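Long-range contacts in amidohydrolase (Pseudomonas aeruginosa, PDB 2I5G), which probably acts as a metal-dependent dipeptidase, as a TIM-barrel member of peptidase family M19: residues A[11-17]-A[34-40]; A[42-46]-A[261-267]; A[65-71]-A[85-89]; A[128-132]-A[188-192]. The protein carries 2 engineered substitutions. Residue numbers count along the deposited sequence, not the author numbering.

Interaction 1: A[11-17]-A[34-40]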
# COMPACT_ATOMS: atom_id res chain seq x y z
N ILE A 11 6.19 32.81 20.96
CA ILE A 11 6.03 32.07 19.72
C ILE A 11 5.07 30.93 20.01
O ILE A 11 5.43 29.99 20.72
CB ILE A 11 7.36 31.46 19.25
CG1 ILE A 11 8.38 32.56 18.99
CG2 ILE A 11 7.13 30.61 18.00
CD1 ILE A 11 7.95 33.53 17.92
N VAL A 12 3.85 31.01 19.49
CA VAL A 12 2.90 29.94 19.72
C VAL A 12 2.76 29.15 18.43
O VAL A 12 2.58 29.72 17.35
CB VAL A 12 1.52 30.48 20.23
CG1 VAL A 12 1.55 32.00 20.33
CG2 VAL A 12 0.40 30.01 19.32
N ILE A 13 2.86 27.84 18.56
CA ILE A 13 2.77 26.95 17.41
C ILE A 13 1.86 25.78 17.72
O ILE A 13 1.80 25.33 18.86
CB ILE A 13 4.16 26.42 17.03
CG1 ILE A 13 5.01 27.57 16.48
CG2 ILE A 13 4.04 25.28 16.03
CD1 ILE A 13 6.41 27.18 16.07
N ASP A 14 1.13 25.31 16.71
CA ASP A 14 0.22 24.19 16.89
C ASP A 14 0.62 23.06 15.97
O ASP A 14 0.65 23.22 14.75
CB ASP A 14 -1.22 24.61 16.61
CG ASP A 14 -2.22 23.52 16.94
OD1 ASP A 14 -3.43 23.83 16.98
OD2 ASP A 14 -1.80 22.36 17.15
N GLY A 15 0.91 21.91 16.56
CA GLY A 15 1.34 20.75 15.81
C GLY A 15 0.35 20.16 14.81
O GLY A 15 0.75 19.43 13.91
N LEU A 16 -0.94 20.45 14.97
CA LEU A 16 -1.92 19.92 14.04
C LEU A 16 -3.26 20.62 14.00
O LEU A 16 -3.93 20.79 15.02
CB LEU A 16 -2.17 18.44 14.31
CG LEU A 16 -2.83 17.82 13.07
CD1 LEU A 16 -1.74 17.22 12.20
CD2 LEU A 16 -3.83 16.77 13.46
N ILE A 17 -3.66 20.99 12.78
CA ILE A 17 -4.93 21.65 12.55
C ILE A 17 -5.52 21.20 11.21
O ILE A 17 -4.84 21.23 10.19
CB ILE A 17 -4.75 23.19 12.57
CG1 ILE A 17 -4.49 23.66 13.99
CG2 ILE A 17 -5.99 23.88 12.02
CD1 ILE A 17 -4.34 25.17 14.14
N LEU A 34 -1.80 32.97 17.36
CA LEU A 34 -1.07 31.85 16.79
C LEU A 34 0.04 32.36 15.88
O LEU A 34 -0.19 33.21 15.02
CB LEU A 34 -2.04 30.96 16.00
CG LEU A 34 -1.61 29.55 15.57
CD1 LEU A 34 -1.37 28.70 16.81
CD2 LEU A 34 -2.70 28.92 14.72
N THR A 35 1.25 31.84 16.07
CA THR A 35 2.38 32.25 15.24
C THR A 35 2.47 31.36 14.01
O THR A 35 2.61 31.85 12.88
CB THR A 35 3.70 32.17 16.01
OG1 THR A 35 3.59 32.92 17.23
CG2 THR A 35 4.83 32.75 15.18
N ALA A 36 2.40 30.05 14.22
CA ALA A 36 2.48 29.12 13.10
C ALA A 36 1.72 27.83 13.40
O ALA A 36 1.44 27.52 14.56
CB ALA A 36 3.93 28.81 12.78
N ALA A 37 1.37 27.10 12.35
CA ALA A 37 0.64 25.85 12.52
C ALA A 37 0.84 24.83 11.40
O ALA A 37 0.94 25.18 10.22
CB ALA A 37 -0.84 26.16 12.68
N ASN A 38 0.89 23.56 11.79
CA ASN A 38 1.02 22.44 10.85
C ASN A 38 -0.38 22.19 10.30
O ASN A 38 -1.21 21.58 10.98
CB ASN A 38 1.51 21.17 11.58
CG ASN A 38 1.41 19.91 10.71
OD1 ASN A 38 0.87 19.94 9.61
ND2 ASN A 38 1.94 18.80 11.22
N CYS A 39 -0.65 22.65 9.09
CA CYS A 39 -1.95 22.44 8.50
C CYS A 39 -1.97 21.27 7.54
O CYS A 39 -1.16 21.18 6.62
CB CYS A 39 -2.42 23.71 7.79
SG CYS A 39 -2.69 25.08 8.93
N THR A 40 -2.92 20.37 7.77
CA THR A 40 -3.08 19.18 6.95
C THR A 40 -3.72 19.48 5.60
O THR A 40 -4.76 20.13 5.53
CB THR A 40 -3.94 18.15 7.69
OG1 THR A 40 -3.34 17.85 8.96
CG2 THR A 40 -4.05 16.88 6.88
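Val12 O accepts two backbone hydrogen bonds, from Thr35 N at 2.8 Å and from Ala36 N at 3.2 Å, while Val12 N donates to the side-chain oxygen Thr35 OG1 at 3.0 Å. From there the bonding becomes that of a regular parallel pair: Asp14 N to Ala36 O is 3.1 Å, and Asn38 N to Asp14 O is 3.0 Å with a nearly straight angle of 172°. Past Asp14 the chain turns a corner at Gly15 and the register slips by one, a beta bulge; pairing resumes through Ile17 N to Asn38 O (3.1 Å) and Thr40 N to Ile17 O (3.2 Å). An Asx turn braces the corner, Leu16 N donating to Asp14 OD2 at 3.0 Å, and Asp14 OD1 is hydrogen-bonded to Thr248. Strands 13-17 and 36-40 are the two arms of a beta-alpha-beta unit whose helix is 23-31, the repeat from which a TIM barrel is built. Side chains then fill both faces. On one, Ile13 CG1 lies 4.0 Å from Ala36 CB, beneath helices 74-82 and 304-323. On the other, Ile17 CD1 reaches Ala37 CB at 3.9 Å and Leu34 CD2 at 4.1 Å, whereas Val12 CG2 presses on Leu34 CD1 at a tight 3.3 Å.

Interaction 2: A[42-46]-A[261-267]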
# COMPACT_ATOMS: atom_id res chain seq x y z
N SER A 42 -3.76 16.76 3.30
CA SER A 42 -3.88 15.41 2.76
C SER A 42 -4.01 14.36 3.85
O SER A 42 -3.33 14.42 4.88
CB SER A 42 -2.65 15.10 1.89
OG SER A 42 -2.61 13.75 1.47
N VAL A 43 -4.90 13.39 3.63
CA VAL A 43 -5.10 12.29 4.58
C VAL A 43 -5.32 10.95 3.86
O VAL A 43 -4.64 9.98 4.16
CB VAL A 43 -6.27 12.60 5.59
CG1 VAL A 43 -7.30 13.44 4.93
CG2 VAL A 43 -6.89 11.31 6.11
N TRP A 44 -6.25 10.90 2.91
CA TRP A 44 -6.50 9.67 2.16
C TRP A 44 -6.07 9.84 0.70
O TRP A 44 -5.81 8.86 0.00
CB TRP A 44 -7.99 9.30 2.20
CG TRP A 44 -8.51 8.74 3.51
CD1 TRP A 44 -9.61 9.15 4.20
CD2 TRP A 44 -7.98 7.62 4.26
NE1 TRP A 44 -9.81 8.38 5.31
CE2 TRP A 44 -8.83 7.43 5.38
CE3 TRP A 44 -6.88 6.77 4.09
CZ2 TRP A 44 -8.61 6.42 6.32
CZ3 TRP A 44 -6.66 5.77 5.03
CH2 TRP A 44 -7.52 5.60 6.13
N GLU A 45 -5.99 11.09 0.25
CA GLU A 45 -5.64 11.42 -1.14
C GLU A 45 -4.30 10.94 -1.70
O GLU A 45 -3.30 10.83 -0.98
CB GLU A 45 -5.75 12.93 -1.35
CG GLU A 45 -5.52 13.77 -0.10
CD GLU A 45 -6.81 14.10 0.62
OE1 GLU A 45 -7.65 14.83 0.05
OE2 GLU A 45 -6.99 13.64 1.77
N GLY A 46 -4.28 10.67 -3.00
CA GLY A 46 -3.07 10.23 -3.67
C GLY A 46 -2.26 11.44 -4.10
O GLY A 46 -2.50 12.54 -3.60
N TRP A 261 -15.72 10.56 6.83
CA TRP A 261 -14.61 10.40 5.89
C TRP A 261 -13.34 10.00 6.62
O TRP A 261 -12.51 9.24 6.11
CB TRP A 261 -14.40 11.72 5.16
CG TRP A 261 -13.33 11.69 4.14
CD1 TRP A 261 -13.30 10.91 3.02
CD2 TRP A 261 -12.16 12.50 4.11
NE1 TRP A 261 -12.17 11.20 2.28
CE2 TRP A 261 -11.46 12.17 2.93
CE3 TRP A 261 -11.63 13.47 4.97
CZ2 TRP A 261 -10.25 12.79 2.58
CZ3 TRP A 261 -10.43 14.09 4.61
CH2 TRP A 261 -9.76 13.75 3.43
N LEU A 262 -13.18 10.53 7.82
CA LEU A 262 -12.02 10.24 8.64
C LEU A 262 -12.17 8.87 9.31
O LEU A 262 -11.18 8.22 9.63
CB LEU A 262 -11.87 11.34 9.71
CG LEU A 262 -10.71 12.34 9.62
CD1 LEU A 262 -10.55 12.88 8.23
CD2 LEU A 262 -10.98 13.48 10.60
N THR A 263 -13.40 8.41 9.51
CA THR A 263 -13.61 7.14 10.19
C THR A 263 -13.78 5.86 9.37
O THR A 263 -13.85 4.76 9.93
CB THR A 263 -14.78 7.25 11.17
OG1 THR A 263 -15.92 7.81 10.50
CG2 THR A 263 -14.40 8.15 12.34
N HIS A 264 -13.86 5.99 8.05
CA HIS A 264 -13.99 4.82 7.20
C HIS A 264 -12.69 4.65 6.42
O HIS A 264 -12.13 5.64 5.93
CB HIS A 264 -15.16 4.96 6.22
CG HIS A 264 -16.51 4.91 6.87
ND1 HIS A 264 -17.02 5.94 7.63
CD2 HIS A 264 -17.45 3.94 6.89
CE1 HIS A 264 -18.21 5.61 8.09
NE2 HIS A 264 -18.50 4.39 7.65
N ASP A 265 -12.19 3.42 6.32
CA ASP A 265 -10.94 3.18 5.60
C ASP A 265 -10.99 3.77 4.19
O ASP A 265 -11.97 3.59 3.47
CB ASP A 265 -10.66 1.67 5.53
CG ASP A 265 -9.28 1.35 4.95
OD1 ASP A 265 -8.28 1.85 5.51
OD2 ASP A 265 -9.19 0.61 3.94
N LYS A 266 -9.92 4.47 3.80
CA LYS A 266 -9.84 5.09 2.48
C LYS A 266 -10.82 6.25 2.37
O LYS A 266 -10.98 6.84 1.31
CB LYS A 266 -10.13 4.07 1.38
CG LYS A 266 -8.92 3.32 0.84
CD LYS A 266 -8.20 2.56 1.91
CE LYS A 266 -7.01 1.83 1.35
NZ LYS A 266 -6.46 0.91 2.37
N GLY A 267 -11.48 6.56 3.48
CA GLY A 267 -12.45 7.64 3.48
C GLY A 267 -13.83 7.21 3.02
O GLY A 267 -14.74 8.04 2.96
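This is a tryptophan-centred contact between a loop and the end of a helix: 42-46 links strand 36-40 to helix 47-63, and 261-267 is the last turn of helix 256-263 with the bend that follows. Trp44 gives the largest single share, 136 of the 344 Å² buried. Its indole nitrogen donates to the helix backbone, Trp44 NE1 to Trp261 O at 2.9 Å, and its ring edge points at the face of Trp261. The five-membered rings are 5.1 Å apart between centroids with planes at 84°, a T-shaped (edge-to-face) stack in which Trp44 CD1 comes within 3.8 Å of Trp261 CE2. Since 42-46 follows a barrel strand, the contact ties the loop at that strand's C-terminal end to a distant helix of the TIM-barrel chain. The bend after the helix is closed by Gly267 N to His264 O at 2.7 Å, and its residues 265-267 lie over one face of the Trp44 ring, with Lys266 N 3.4 Å from Trp44 CZ2. Gly267 has positive phi (85°), and a beta carbon there would collide with Trp44 CD1. Glu45 OE2 receives Val43 N at 2.8 Å and Trp44 N at 3.1 Å, fixing the loop, and touches the Trp261 edge at CH2 (3.2 Å). Tyr120 makes a second edge-to-face pair with Trp44, and Lys266 forms a cation-pi contact with Phe140 of the second subunit.

Interaction 3: A[65-71]-A[85-89]; sequences SDLVIPV and KTGIL
Strand 68-70 and the start of strand 86-92 (residues 86-89) run parallel with their axes 4.6 Å apart at closest approach and crossing at -37°. The register is unbroken: Val68 faces Thr86 (CA-CA 4.6 Å), Ile69 faces Gly87 and Pro70 faces Ile88. Extended backbones (Val68 -136/160, Ile69 -144/152) follow Leu67 at -118/-39. Hydrogen bonds alternate: Thr86 N to Leu67 O 2.9 Å, Ile69 N to Thr86 O 3.2 Å, Ile88 N to Ile69 O 2.9 Å and a weak Val71 N to Ile88 O at 2.8 Å. Helix 74-82 joins the strands in a beta-alpha-beta unit, in which 68-70 is a side strand added to barrel strand 86-92. Ile88 (m, t) puts CD1 3.7 Å from Val68 CB; Val71 (t) sets CG1 3.8 Å from Leu89 CB and CG2 3.4 Å from Gly87 CA, where a beta carbon would clash. Lys85 (m, t, t, t) extends so that Lys85 CD passes 3.8 Å from Ile69 CG2 and Lys85 NZ reaches Ser65 O at 3.0 Å. The ladder pairs facing backbone groups, its last bond weakly, and the lysine ammonium ends on a carbonyl.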
# COMPACT_ATOMS: atom_id res chain seq x y z
N SER A 65 -3.18 37.19 2.20
CA SER A 65 -1.79 37.41 2.59
C SER A 65 -1.58 38.42 3.71
O SER A 65 -0.47 38.58 4.23
CB SER A 65 -0.96 37.84 1.38
OG SER A 65 -1.37 39.12 0.91
N ASP A 66 -2.65 39.11 4.09
CA ASP A 66 -2.56 40.10 5.16
C ASP A 66 -2.78 39.43 6.52
O ASP A 66 -2.64 40.07 7.56
CB ASP A 66 -3.60 41.20 4.93
CG ASP A 66 -5.01 40.65 4.86
OD1 ASP A 66 -5.23 39.61 4.22
OD2 ASP A 66 -5.92 41.29 5.45
N LEU A 67 -3.10 38.15 6.49
CA LEU A 67 -3.36 37.36 7.69
C LEU A 67 -2.38 36.21 7.86
O LEU A 67 -1.94 35.91 8.97
CB LEU A 67 -4.78 36.78 7.65
CG LEU A 67 -5.93 37.62 8.22
CD1 LEU A 67 -5.72 39.10 7.90
CD2 LEU A 67 -7.26 37.10 7.67
N VAL A 68 -2.03 35.56 6.75
CA VAL A 68 -1.13 34.42 6.79
C VAL A 68 -0.06 34.43 5.70
O VAL A 68 -0.20 35.10 4.68
CB VAL A 68 -1.93 33.10 6.67
CG1 VAL A 68 -2.93 32.99 7.82
CG2 VAL A 68 -2.66 33.07 5.33
N ILE A 69 1.01 33.67 5.95
CA ILE A 69 2.13 33.54 5.02
C ILE A 69 2.63 32.10 5.11
O ILE A 69 2.51 31.46 6.16
CB ILE A 69 3.31 34.47 5.38
CG1 ILE A 69 3.88 34.06 6.74
CG2 ILE A 69 2.86 35.91 5.38
CD1 ILE A 69 5.05 34.92 7.21
N PRO A 70 3.21 31.59 4.02
CA PRO A 70 3.74 30.23 3.93
C PRO A 70 4.86 30.01 4.93
O PRO A 70 5.47 30.97 5.38
CB PRO A 70 4.26 30.14 2.50
CG PRO A 70 3.48 31.19 1.76
CD PRO A 70 3.44 32.31 2.76
N VAL A 71 5.12 28.76 5.27
CA VAL A 71 6.19 28.41 6.19
C VAL A 71 7.02 27.26 5.63
O VAL A 71 6.51 26.15 5.51
CB VAL A 71 5.65 27.99 7.58
CG1 VAL A 71 6.75 27.33 8.40
CG2 VAL A 71 5.14 29.21 8.32
N LYS A 85 1.42 38.11 11.78
CA LYS A 85 0.69 37.19 10.92
C LYS A 85 0.85 35.77 11.41
O LYS A 85 1.61 35.51 12.35
CB LYS A 85 1.18 37.30 9.48
CG LYS A 85 0.77 38.59 8.78
CD LYS A 85 1.35 38.70 7.39
CE LYS A 85 1.11 40.08 6.83
NZ LYS A 85 1.73 40.24 5.49
N THR A 86 0.13 34.86 10.77
CA THR A 86 0.18 33.45 11.13
C THR A 86 0.85 32.64 10.04
O THR A 86 0.40 32.62 8.90
CB THR A 86 -1.23 32.89 11.37
OG1 THR A 86 -1.70 33.31 12.65
CG2 THR A 86 -1.21 31.37 11.31
N GLY A 87 1.93 31.96 10.41
CA GLY A 87 2.64 31.16 9.45
C GLY A 87 1.92 29.85 9.25
O GLY A 87 1.39 29.29 10.20
N ILE A 88 1.90 29.37 8.01
CA ILE A 88 1.24 28.12 7.69
C ILE A 88 2.21 27.11 7.10
O ILE A 88 2.79 27.33 6.04
CB ILE A 88 0.05 28.35 6.74
CG1 ILE A 88 -1.06 29.07 7.51
CG2 ILE A 88 -0.47 27.03 6.17
CD1 ILE A 88 -2.28 29.37 6.69
N LEU A 89 2.38 26.01 7.82
CA LEU A 89 3.28 24.93 7.42
C LEU A 89 2.47 23.73 6.92
O LEU A 89 1.74 23.10 7.68
CB LEU A 89 4.15 24.55 8.62
CG LEU A 89 4.86 23.19 8.64
CD1 LEU A 89 5.65 23.01 7.36
CD2 LEU A 89 5.78 23.09 9.87

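Interaction 4: A[128-132]-A[188-192]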
# COMPACT_ATOMS: atom_id res chain seq x y z
N THR A 128 1.95 0.46 8.56
CA THR A 128 0.55 0.22 8.86
C THR A 128 0.08 1.08 10.04
O THR A 128 0.82 1.30 11.00
CB THR A 128 0.30 -1.30 9.11
OG1 THR A 128 -1.00 -1.50 9.67
CG2 THR A 128 1.35 -1.85 10.02
N GLY A 129 -1.16 1.58 9.94
CA GLY A 129 -1.73 2.43 10.96
C GLY A 129 -2.02 1.82 12.31
O GLY A 129 -1.70 0.66 12.57
N CYS A 130 -2.66 2.60 13.18
CA CYS A 130 -2.95 2.16 14.53
C CYS A 130 -4.29 1.47 14.78
O CYS A 130 -4.60 1.12 15.92
CB CYS A 130 -2.80 3.34 15.50
SG CYS A 130 -3.93 4.70 15.20
N TYR A 131 -5.09 1.25 13.74
CA TYR A 131 -6.37 0.59 13.95
C TYR A 131 -6.44 -0.81 13.36
O TYR A 131 -7.53 -1.35 13.18
CB TYR A 131 -7.51 1.41 13.35
CG TYR A 131 -7.82 2.69 14.08
CD1 TYR A 131 -7.09 3.85 13.84
CD2 TYR A 131 -8.87 2.75 15.01
CE1 TYR A 131 -7.40 5.04 14.49
CE2 TYR A 131 -9.18 3.94 15.67
CZ TYR A 131 -8.44 5.08 15.40
OH TYR A 131 -8.73 6.26 16.06
N GLU A 132 -5.29 -1.41 13.09
CA GLU A 132 -5.25 -2.73 12.49
C GLU A 132 -3.95 -3.45 12.83
O GLU A 132 -2.98 -2.81 13.25
CB GLU A 132 -5.38 -2.57 10.97
CG GLU A 132 -5.38 -3.84 10.15
CD GLU A 132 -5.50 -3.55 8.66
OE1 GLU A 132 -5.91 -4.47 7.91
OE2 GLU A 132 -5.20 -2.42 8.22
N GLU A 188 -7.34 4.30 27.50
CA GLU A 188 -6.81 3.21 26.69
C GLU A 188 -6.71 3.45 25.19
O GLU A 188 -5.63 3.30 24.62
CB GLU A 188 -7.60 1.92 26.94
CG GLU A 188 -7.11 1.19 28.17
CD GLU A 188 -5.59 1.13 28.23
OE1 GLU A 188 -4.98 0.62 27.27
OE2 GLU A 188 -5.01 1.60 29.23
N HIS A 189 -7.83 3.79 24.56
CA HIS A 189 -7.92 4.05 23.12
C HIS A 189 -6.73 3.70 22.20
O HIS A 189 -5.58 4.00 22.50
CB HIS A 189 -8.30 5.52 22.87
CG HIS A 189 -8.84 5.78 21.50
ND1 HIS A 189 -8.05 5.74 20.37
CD2 HIS A 189 -10.10 6.01 21.07
CE1 HIS A 189 -8.80 5.94 19.30
NE2 HIS A 189 -10.05 6.11 19.70
N PRO A 190 -7.02 3.07 21.05
CA PRO A 190 -6.02 2.67 20.05
C PRO A 190 -5.05 3.76 19.57
O PRO A 190 -3.94 3.45 19.11
CB PRO A 190 -6.88 2.13 18.91
CG PRO A 190 -8.04 1.54 19.63
CD PRO A 190 -8.36 2.60 20.65
N ARG A 191 -5.44 5.03 19.66
CA ARG A 191 -4.54 6.08 19.19
C ARG A 191 -3.67 6.72 20.26
O ARG A 191 -2.78 7.51 19.94
CB ARG A 191 -5.32 7.15 18.42
CG ARG A 191 -4.60 7.52 17.14
CD ARG A 191 -5.36 8.47 16.24
NE ARG A 191 -5.36 9.84 16.72
CZ ARG A 191 -4.29 10.49 17.18
NH1 ARG A 191 -3.11 9.89 17.23
NH2 ARG A 191 -4.41 11.75 17.57
N ASN A 192 -3.91 6.38 21.51
CA ASN A 192 -3.10 6.92 22.60
C ASN A 192 -1.80 6.14 22.71
O ASN A 192 -1.71 4.99 22.27
CB ASN A 192 -3.86 6.85 23.92
CG ASN A 192 -4.93 7.91 24.03
OD1 ASN A 192 -4.89 8.90 23.31
ND2 ASN A 192 -5.87 7.71 24.94
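A type I beta turn from His189 to Asn192 presents His189, Pro190 and Arg191 to the loop 128-132; the two loops follow strands 177-181 and 113-117, so the contact lies among the loops at the C-terminal ends of barrel strands. The contact is small, 214 Å² in all, and rests on van der Waals approaches rather than hydrogen bonds between the segments. His189 opens the turn. Its ring edge meets the phenol of Tyr131, with CE1 3.3 Å from Tyr131 OH, and the same imidazole steadies the turn internally, since Arg191 N donates to His189 ND1 at 2.8 Å. Phe216 also meets this ring, the planes inclined at about 55°. Pro190 follows with phi/psi of -53/-24, suited to the second position of the turn; its CB lies 4.4 Å from Tyr131 CE2, and Pro190 O is 3.8 Å from Cys130 CB. Arg191 comes next, its CD 4.0 Å from Tyr131 OH, while its guanidinium extends inward to a hydrogen bond from NH2 to His180 O. Asn192 closes the turn, its N donating to His189 O at 3.1 Å. The thiol of Cys130, with chi1 at 62° (p), completes the fit: Cys130 SG sits 3.5 Å from Arg191 CG.

Following the chain from its N terminus, interaction 1 closes first, with helix 23-31 in the short loop between its strands. Interaction 2 opens directly afterwards at 42-46 and closes only at 261-267, so interactions 3 and 4 both nest inside its long loop, one after the other. Interaction 3 closes a second beta-alpha-beta unit, around helix 74-82. Strands 36-40 and 86-92 are neighbours in one sheet, so interactions 1 and 3 touch directly, with Thr35 O 2.6 Å from Gly87 N, a probable hydrogen bond. Interaction 4 joins two later loops; its centre lies about 33 Å from that of interaction 3, across the chain's centre, and about 15 Å from that of interaction 2.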